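Local coordinates for interferon-inducible protein AIM2 (Mus musculus, PDB 4JBM) that senses double-stranded DNA in the cytosol through its HIN domain, the part present here, and triggers assembly of the AIM2 inflammasome, leading to pyroptosis, at residues T35-V40 / V91-E96; V5-K10 / K54-I59. All coordinates share one frame; numbering follows the deposited sequence.

Contact 1 (T35-V40 / V91-E96); sequences TDFFFV and VKRARE. With nucleotides of chain D; nucleotides of chain C.
F37 and A94 join the first OB-fold sheet of the HIN domain to the short helix 88-95, on the side of the protein that carries DNA. The phenyl ring of F37 lies flat under the helix backbone: A94 CA sits 3.4 Å from the ring centroid and only 3° off the ring normal, a CH-pi contact over the centre of the face. A94 CB comes down over the same face at the root of the ring, 3.3 Å from F37 CG. With a chi1 of 66°, F37 CG, the atom on which A94 CB rests, stands between its own backbone N and carbonyl carbon. Farther round, F37 CE1 approaches the aliphatic start of R93, with R93 CB at 4.0 Å. F39 adds less, bringing CE1 edge-on to within 3.9 Å of A94 O.

Helix 88-95 belongs to the connection between the two OB folds of this HIN domain; A94 faces the sheet while K92 and R93 extend to the duplex. R93 grips one phosphate oxygen of DG8 of chain C with two hydrogen bonds, both distinctly bent, NE at 2.9 Å and NH2 at 2.8 Å from OP2, the oxygen lying near the guanidinium plane. D36 OD1 lies 4.4 Å from R93 NH1, oblique to the guanidinium and too far for a salt bridge, though its charge may still temper that of the guanidinium. K92 heads for the other DNA strand, its chain bent at chi3 and chi4, and brings NZ to 2.9 Å from O6 of DG2 of chain D.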
loop_
_atom_site.group_PDB
_atom_site.type_symbol
_atom_site.label_atom_id
_atom_site.label_comp_id
_atom_site.label_asym_id
_atom_site.label_seq_id
_atom_site.Cartn_x
_atom_site.Cartn_y
_atom_site.Cartn_z
ATOM N N THR A 35 -19.370 1.697 4.288
ATOM C CA THR A 35 -19.008 2.711 5.276
ATOM C C THR A 35 -17.563 3.144 5.184
ATOM O O THR A 35 -17.250 4.313 5.386
ATOM C CB THR A 35 -19.246 2.219 6.718
ATOM O OG1 THR A 35 -19.973 0.984 6.693
ATOM C CG2 THR A 35 -20.006 3.263 7.520
ATOM N N ASP A 36 -16.682 2.203 4.866
ATOM C CA ASP A 36 -15.253 2.491 4.833
ATOM C C ASP A 36 -14.499 1.541 3.910
ATOM O O ASP A 36 -15.073 0.620 3.324
ATOM C CB ASP A 36 -14.657 2.439 6.249
ATOM C CG ASP A 36 -13.469 3.375 6.422
ATOM O OD1 ASP A 36 -12.795 3.671 5.417
ATOM O OD2 ASP A 36 -13.216 3.818 7.562
ATOM N N PHE A 37 -13.200 1.778 3.791
ATOM C CA PHE A 37 -12.340 0.912 3.003
ATOM C C PHE A 37 -11.220 0.386 3.907
ATOM O O PHE A 37 -10.913 0.962 4.953
ATOM C CB PHE A 37 -11.701 1.691 1.857
ATOM C CG PHE A 37 -10.748 2.755 2.321
ATOM C CD1 PHE A 37 -11.211 4.018 2.666
ATOM C CD2 PHE A 37 -9.390 2.483 2.452
ATOM C CE1 PHE A 37 -10.337 4.995 3.119
ATOM C CE2 PHE A 37 -8.509 3.453 2.909
ATOM C CZ PHE A 37 -8.979 4.710 3.239
ATOM N N PHE A 38 -10.602 -0.708 3.493
ATOM C CA PHE A 38 -9.358 -1.140 4.112
ATOM C C PHE A 38 -8.520 -1.865 3.077
ATOM O O PHE A 38 -9.034 -2.301 2.039
ATOM C CB PHE A 38 -9.607 -1.996 5.362
ATOM C CG PHE A 38 -10.592 -3.104 5.156
ATOM C CD1 PHE A 38 -10.174 -4.352 4.722
ATOM C CD2 PHE A 38 -11.943 -2.894 5.388
ATOM C CE1 PHE A 38 -11.085 -5.375 4.538
ATOM C CE2 PHE A 38 -12.858 -3.910 5.200
ATOM C CZ PHE A 38 -12.428 -5.151 4.771
ATOM N N PHE A 39 -7.226 -1.971 3.353
ATOM C CA PHE A 39 -6.311 -2.675 2.469
ATOM C C PHE A 39 -6.244 -4.116 2.917
ATOM O O PHE A 39 -6.400 -4.413 4.104
ATOM C CB PHE A 39 -4.935 -2.002 2.503
ATOM C CG PHE A 39 -5.014 -0.508 2.400
ATOM C CD1 PHE A 39 -5.384 0.096 1.202
ATOM C CD2 PHE A 39 -4.764 0.293 3.506
ATOM C CE1 PHE A 39 -5.485 1.480 1.102
ATOM C CE2 PHE A 39 -4.860 1.680 3.419
ATOM C CZ PHE A 39 -5.221 2.274 2.213
ATOM N N VAL A 40 -6.095 -5.021 1.960
ATOM C CA VAL A 40 -5.978 -6.431 2.277
ATOM C C VAL A 40 -4.687 -7.000 1.695
ATOM O O VAL A 40 -4.349 -6.766 0.527
ATOM C CB VAL A 40 -7.236 -7.246 1.844
ATOM C CG1 VAL A 40 -8.503 -6.586 2.364
ATOM C CG2 VAL A 40 -7.315 -7.359 0.338
ATOM N N VAL A 91 -14.624 5.557 -1.967
ATOM C CA VAL A 91 -13.716 5.188 -3.058
ATOM C C VAL A 91 -12.580 6.192 -3.208
ATOM O O VAL A 91 -11.391 5.823 -3.256
ATOM C CB VAL A 91 -14.457 5.113 -4.402
ATOM C CG1 VAL A 91 -13.487 4.752 -5.527
ATOM C CG2 VAL A 91 -15.578 4.112 -4.317
ATOM N N LYS A 92 -12.955 7.467 -3.256
ATOM C CA LYS A 92 -11.987 8.548 -3.398
ATOM C C LYS A 92 -10.952 8.520 -2.274
ATOM O O LYS A 92 -9.763 8.710 -2.523
ATOM C CB LYS A 92 -12.676 9.923 -3.449
ATOM C CG LYS A 92 -12.947 10.474 -4.832
ATOM C CD LYS A 92 -13.625 11.843 -4.744
ATOM C CE LYS A 92 -12.663 13.015 -4.533
ATOM N NZ LYS A 92 -11.814 13.306 -5.745
ATOM N N ARG A 93 -11.386 8.301 -1.035
ATOM C CA ARG A 93 -10.412 8.283 0.061
ATOM C C ARG A 93 -9.560 7.017 0.035
ATOM O O ARG A 93 -8.375 7.059 0.353
ATOM C CB ARG A 93 -11.088 8.488 1.424
ATOM C CG ARG A 93 -11.246 9.987 1.747
ATOM C CD ARG A 93 -11.831 10.323 3.117
ATOM N NE ARG A 93 -13.215 9.900 3.292
ATOM C CZ ARG A 93 -13.582 8.799 3.936
ATOM N NH1 ARG A 93 -12.668 8.022 4.499
ATOM N NH2 ARG A 93 -14.868 8.491 4.046
ATOM N N ALA A 94 -10.165 5.911 -0.391
ATOM C CA ALA A 94 -9.478 4.630 -0.455
ATOM C C ALA A 94 -8.319 4.710 -1.411
ATOM O O ALA A 94 -7.277 4.063 -1.209
ATOM C CB ALA A 94 -10.426 3.541 -0.898
ATOM N N ARG A 95 -8.518 5.491 -2.468
ATOM C CA ARG A 95 -7.523 5.594 -3.526
ATOM C C ARG A 95 -6.531 6.735 -3.358
ATOM O O ARG A 95 -5.496 6.758 -4.025
ATOM C CB ARG A 95 -8.216 5.721 -4.888
ATOM C CG ARG A 95 -9.076 4.522 -5.289
ATOM C CD ARG A 95 -8.227 3.284 -5.555
ATOM N NE ARG A 95 -7.339 3.429 -6.716
ATOM C CZ ARG A 95 -7.692 3.160 -7.973
ATOM N NH1 ARG A 95 -8.923 2.744 -8.253
ATOM N NH2 ARG A 95 -6.819 3.308 -8.959
ATOM N N GLU A 96 -6.819 7.685 -2.472
ATOM C CA GLU A 96 -5.981 8.879 -2.439
ATOM C C GLU A 96 -4.738 8.694 -1.559
ATOM O O GLU A 96 -4.715 7.872 -0.638
ATOM C CB GLU A 96 -6.797 10.111 -2.026
ATOM C CG GLU A 96 -7.159 10.187 -0.554
ATOM C CD GLU A 96 -8.082 11.354 -0.266
ATOM O OE1 GLU A 96 -8.533 12.001 -1.236
ATOM O OE2 GLU A 96 -8.368 11.619 0.922
ATOM P P DG D 2 -3.131 11.108 -5.378
ATOM O OP1 DG D 2 -1.694 10.767 -5.258
ATOM O OP2 DG D 2 -4.028 11.098 -4.191
ATOM O "O5'" DG D 2 -3.209 12.575 -6.000
ATOM C "C5'" DG D 2 -2.501 12.845 -7.192
ATOM C "C4'" DG D 2 -2.565 14.327 -7.499
ATOM O "O4'" DG D 2 -3.873 14.643 -8.019
ATOM C "C3'" DG D 2 -2.343 15.259 -6.319
ATOM O "O3'" DG D 2 -1.581 16.356 -6.810
ATOM C "C2'" DG D 2 -3.753 15.624 -5.854
ATOM C "C1'" DG D 2 -4.519 15.579 -7.173
ATOM N N9 DG D 2 -5.921 15.160 -7.103
ATOM C C8 DG D 2 -6.458 14.046 -6.506
ATOM N N7 DG D 2 -7.757 13.955 -6.640
ATOM C C5 DG D 2 -8.103 15.091 -7.386
ATOM C C6 DG D 2 -9.373 15.559 -7.842
ATOM O O6 DG D 2 -10.475 15.032 -7.677
ATOM N N1 DG D 2 -9.289 16.752 -8.561
ATOM C C2 DG D 2 -8.109 17.415 -8.766
ATOM N N2 DG D 2 -8.243 18.539 -9.460
ATOM N N3 DG D 2 -6.909 17.006 -8.354
ATOM C C4 DG D 2 -6.984 15.838 -7.666
ATOM P P DG C 8 -17.161 11.632 3.985
ATOM O OP1 DG C 8 -18.336 10.802 4.346
ATOM O OP2 DG C 8 -15.917 11.008 3.469
ATOM O "O5'" DG C 8 -17.621 12.743 2.932
ATOM C "C5'" DG C 8 -18.681 13.634 3.335
ATOM C "C4'" DG C 8 -18.876 14.666 2.249
ATOM O "O4'" DG C 8 -17.829 15.664 2.269
ATOM C "C3'" DG C 8 -18.889 14.053 0.851
ATOM O "O3'" DG C 8 -20.022 14.512 0.157
ATOM C "C2'" DG C 8 -17.585 14.514 0.210
ATOM C "C1'" DG C 8 -17.319 15.814 0.960
ATOM N N9 DG C 8 -15.899 16.107 1.070
ATOM C C8 DG C 8 -14.885 15.264 1.460
ATOM N N7 DG C 8 -13.698 15.812 1.444
ATOM C C5 DG C 8 -13.938 17.103 1.001
ATOM C C6 DG C 8 -13.030 18.158 0.788
ATOM O O6 DG C 8 -11.797 18.174 0.972
ATOM N N1 DG C 8 -13.703 19.289 0.336
ATOM C C2 DG C 8 -15.062 19.382 0.135
ATOM N N2 DG C 8 -15.508 20.571 -0.292
ATOM N N3 DG C 8 -15.924 18.392 0.328
ATOM C C4 DG C 8 -15.288 17.293 0.764
ATOM O "O5'" DG D 1 -6.268 6.833 -8.771
ATOM C "C5'" DG D 1 -6.148 7.513 -7.529
ATOM C "C4'" DG D 1 -5.170 8.659 -7.653
ATOM O "O4'" DG D 1 -5.654 9.603 -8.639
ATOM C "C3'" DG D 1 -4.943 9.484 -6.401
ATOM O "O3'" DG D 1 -3.717 10.162 -6.543
ATOM C "C2'" DG D 1 -6.122 10.445 -6.485
ATOM C "C1'" DG D 1 -6.127 10.777 -7.977
ATOM N N9 DG D 1 -7.459 11.136 -8.496
ATOM C C8 DG D 1 -8.659 10.505 -8.268
ATOM N N7 DG D 1 -9.684 11.058 -8.873
ATOM C C5 DG D 1 -9.134 12.144 -9.530
ATOM C C6 DG D 1 -9.739 13.131 -10.346
ATOM O O6 DG D 1 -10.920 13.219 -10.658
ATOM N N1 DG D 1 -8.835 14.079 -10.824
ATOM C C2 DG D 1 -7.491 14.034 -10.542
ATOM N N2 DG D 1 -6.748 15.006 -11.079
ATOM N N3 DG D 1 -6.912 13.113 -9.780
ATOM C C4 DG D 1 -7.776 12.200 -9.311
#

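Contact 2 (V5-K10 / K54-I59); sequences VVTVLK and KRTIKI
I57 O is gripped from the neighbouring strand by two groups: V6 N makes a hydrogen bond of 2.9 Å to it, nearly straight at 169°, and the CA-H of V5 adds a weaker contact with V5 CA 3.4 Å from I57 O. V6 O in turn accepts a hydrogen bond from I57 N at 2.9 Å, and T56, the residue before I57, adds a CA-H contact, with T56 CA 3.5 Å from V6 O. V6 and I57 thus form the antiparallel hydrogen-bonded pair, with the non-hydrogen-bonded pairs V5-K58 and T7-T56 before and after it. The N-to-C directions of the short segments make 136°, well short of antiparallel, a strong twist in keeping with an OB fold. Past T56 the ladder runs on into the loop: V8 N bonds to R55 O at 3.0 Å, while V8 O receives the N-H of K54 in a short bond, 2.6 Å from K54 N to V8 O.

On the face carrying V6 and I57, the side chains of V6 and V8 cross that of I57 obliquely. A chi1 of 58° puts I57 CG1 between its own backbone N and carbonyl carbon, 3.5 Å from V6 CG2, and from there I57 CD1 reaches on to V8 CG2 at 3.7 Å. I59 CD1 closes on the same V6 methyl, and V31, M69 and F51 continue this apolar layer. The face of V5, T7, T56 and K58 is more polar: the K58 chain is bent at its last torsion, which brings NZ against V5 CG2. All four hydrogen bonds between the segments are backbone to backbone, so the pairing does not depend on side-chain polarity, and the buried V6, V8, I57 and I59 are left to pack as hydrocarbon.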
loop_
_atom_site.group_PDB
_atom_site.type_symbol
_atom_site.label_atom_id
_atom_site.label_comp_id
_atom_site.label_asym_id
_atom_site.label_seq_id
_atom_site.Cartn_x
_atom_site.Cartn_y
_atom_site.Cartn_z
ATOM N N VAL A 5 -18.812 -8.986 3.569
ATOM C CA VAL A 5 -19.011 -8.690 2.159
ATOM C C VAL A 5 -18.343 -7.364 1.840
ATOM O O VAL A 5 -18.612 -6.359 2.492
ATOM C CB VAL A 5 -20.498 -8.587 1.807
ATOM C CG1 VAL A 5 -20.664 -8.261 0.329
ATOM C CG2 VAL A 5 -21.211 -9.878 2.149
ATOM N N VAL A 6 -17.426 -7.382 0.877
ATOM C CA VAL A 6 -16.718 -6.182 0.463
ATOM C C VAL A 6 -16.748 -6.043 -1.058
ATOM O O VAL A 6 -16.968 -7.010 -1.791
ATOM C CB VAL A 6 -15.246 -6.185 0.939
ATOM C CG1 VAL A 6 -15.167 -6.145 2.459
ATOM C CG2 VAL A 6 -14.538 -7.403 0.418
ATOM N N THR A 7 -16.563 -4.816 -1.518
ATOM C CA THR A 7 -16.452 -4.505 -2.930
ATOM C C THR A 7 -14.975 -4.244 -3.219
ATOM O O THR A 7 -14.341 -3.453 -2.522
ATOM C CB THR A 7 -17.272 -3.242 -3.260
ATOM O OG1 THR A 7 -18.635 -3.438 -2.862
ATOM C CG2 THR A 7 -17.209 -2.922 -4.747
ATOM N N VAL A 8 -14.422 -4.895 -4.238
ATOM C CA VAL A 8 -13.007 -4.688 -4.552
ATOM C C VAL A 8 -12.810 -3.410 -5.364
ATOM O O VAL A 8 -13.464 -3.198 -6.383
ATOM C CB VAL A 8 -12.381 -5.895 -5.286
ATOM C CG1 VAL A 8 -10.900 -5.643 -5.545
ATOM C CG2 VAL A 8 -12.559 -7.153 -4.469
ATOM N N LEU A 9 -11.900 -2.566 -4.886
ATOM C CA LEU A 9 -11.622 -1.251 -5.463
ATOM C C LEU A 9 -10.328 -1.220 -6.270
ATOM O O LEU A 9 -10.248 -0.537 -7.290
ATOM C CB LEU A 9 -11.531 -0.204 -4.349
ATOM C CG LEU A 9 -12.780 0.580 -3.934
ATOM C CD1 LEU A 9 -14.013 -0.277 -3.951
ATOM C CD2 LEU A 9 -12.568 1.160 -2.552
ATOM N N LYS A 10 -9.314 -1.944 -5.797
ATOM C CA LYS A 10 -8.010 -2.002 -6.464
ATOM C C LYS A 10 -7.314 -3.311 -6.106
ATOM O O LYS A 10 -7.503 -3.830 -5.004
ATOM C CB LYS A 10 -7.150 -0.812 -6.031
ATOM C CG LYS A 10 -5.810 -0.653 -6.745
ATOM C CD LYS A 10 -4.933 0.402 -6.050
ATOM C CE LYS A 10 -3.664 0.694 -6.835
ATOM N NZ LYS A 10 -2.703 -0.429 -6.749
ATOM N N LYS A 54 -14.621 -3.697 -8.686
ATOM C CA LYS A 54 -16.079 -3.671 -8.881
ATOM C C LYS A 54 -16.797 -4.994 -8.603
ATOM O O LYS A 54 -18.027 -5.032 -8.563
ATOM C CB LYS A 54 -16.473 -3.088 -10.243
ATOM C CG LYS A 54 -15.959 -1.679 -10.452
ATOM C CD LYS A 54 -16.608 -1.030 -11.660
ATOM C CE LYS A 54 -16.106 0.393 -11.849
ATOM N NZ LYS A 54 -17.091 1.217 -12.596
ATOM N N ARG A 55 -16.041 -6.074 -8.411
ATOM C CA ARG A 55 -16.656 -7.354 -8.069
ATOM C C ARG A 55 -16.983 -7.345 -6.577
ATOM O O ARG A 55 -16.317 -6.666 -5.796
ATOM C CB ARG A 55 -15.740 -8.537 -8.423
ATOM C CG ARG A 55 -15.757 -8.951 -9.900
ATOM C CD ARG A 55 -16.948 -9.843 -10.232
ATOM N NE ARG A 55 -17.151 -9.999 -11.672
ATOM C CZ ARG A 55 -17.927 -9.212 -12.416
ATOM N NH1 ARG A 55 -18.593 -8.210 -11.857
ATOM N NH2 ARG A 55 -18.046 -9.434 -13.719
ATOM N N THR A 56 -18.002 -8.099 -6.184
ATOM C CA THR A 56 -18.357 -8.194 -4.776
ATOM C C THR A 56 -17.972 -9.562 -4.250
ATOM O O THR A 56 -18.325 -10.580 -4.839
ATOM C CB THR A 56 -19.860 -7.938 -4.527
ATOM O OG1 THR A 56 -20.644 -8.836 -5.324
ATOM C CG2 THR A 56 -20.221 -6.507 -4.875
ATOM N N ILE A 57 -17.239 -9.581 -3.143
ATOM C CA ILE A 57 -16.755 -10.835 -2.585
ATOM C C ILE A 57 -17.077 -10.962 -1.104
ATOM O O ILE A 57 -17.175 -9.964 -0.391
ATOM C CB ILE A 57 -15.227 -10.996 -2.781
ATOM C CG1 ILE A 57 -14.484 -9.831 -2.135
ATOM C CG2 ILE A 57 -14.873 -11.093 -4.257
ATOM C CD1 ILE A 57 -12.964 -9.986 -2.139
ATOM N N LYS A 58 -17.231 -12.208 -0.656
ATOM C CA LYS A 58 -17.462 -12.513 0.746
ATOM C C LYS A 58 -16.223 -13.230 1.286
ATOM O O LYS A 58 -15.752 -14.227 0.715
ATOM C CB LYS A 58 -18.712 -13.386 0.904
ATOM C CG LYS A 58 -19.247 -13.479 2.333
ATOM C CD LYS A 58 -20.601 -14.192 2.388
ATOM C CE LYS A 58 -21.200 -14.132 3.783
ATOM N NZ LYS A 58 -21.451 -12.723 4.193
ATOM N N ILE A 59 -15.685 -12.704 2.379
ATOM C CA ILE A 59 -14.428 -13.194 2.918
ATOM C C ILE A 59 -14.643 -13.698 4.336
ATOM O O ILE A 59 -15.147 -12.975 5.191
ATOM C CB ILE A 59 -13.346 -12.083 2.916
ATOM C CG1 ILE A 59 -13.307 -11.376 1.557
ATOM C CG2 ILE A 59 -11.981 -12.657 3.304
ATOM C CD1 ILE A 59 -12.263 -10.276 1.437
#

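In the fold
Contact 1 is a surface contact between a strand and a helix, whereas contact 2, partly buried, lies inside the first OB-fold sheet and pairs two of its strands. Both reach that same sheet: strand 25-32 lies between strands 37-42 and 4-16, and strand 56-60 flanks 4-16 on its other side. They also meet directly, with A94 CB packed on L9 CD2 and F38 CZ on V6 CG1. Their chemistry follows their place. Contact 2 rests on a backbone hydrogen-bond ladder and aliphatic packing and stays clear of the DNA, while contact 1 relies on an aromatic ring against a helix whose basic side chains face the duplex.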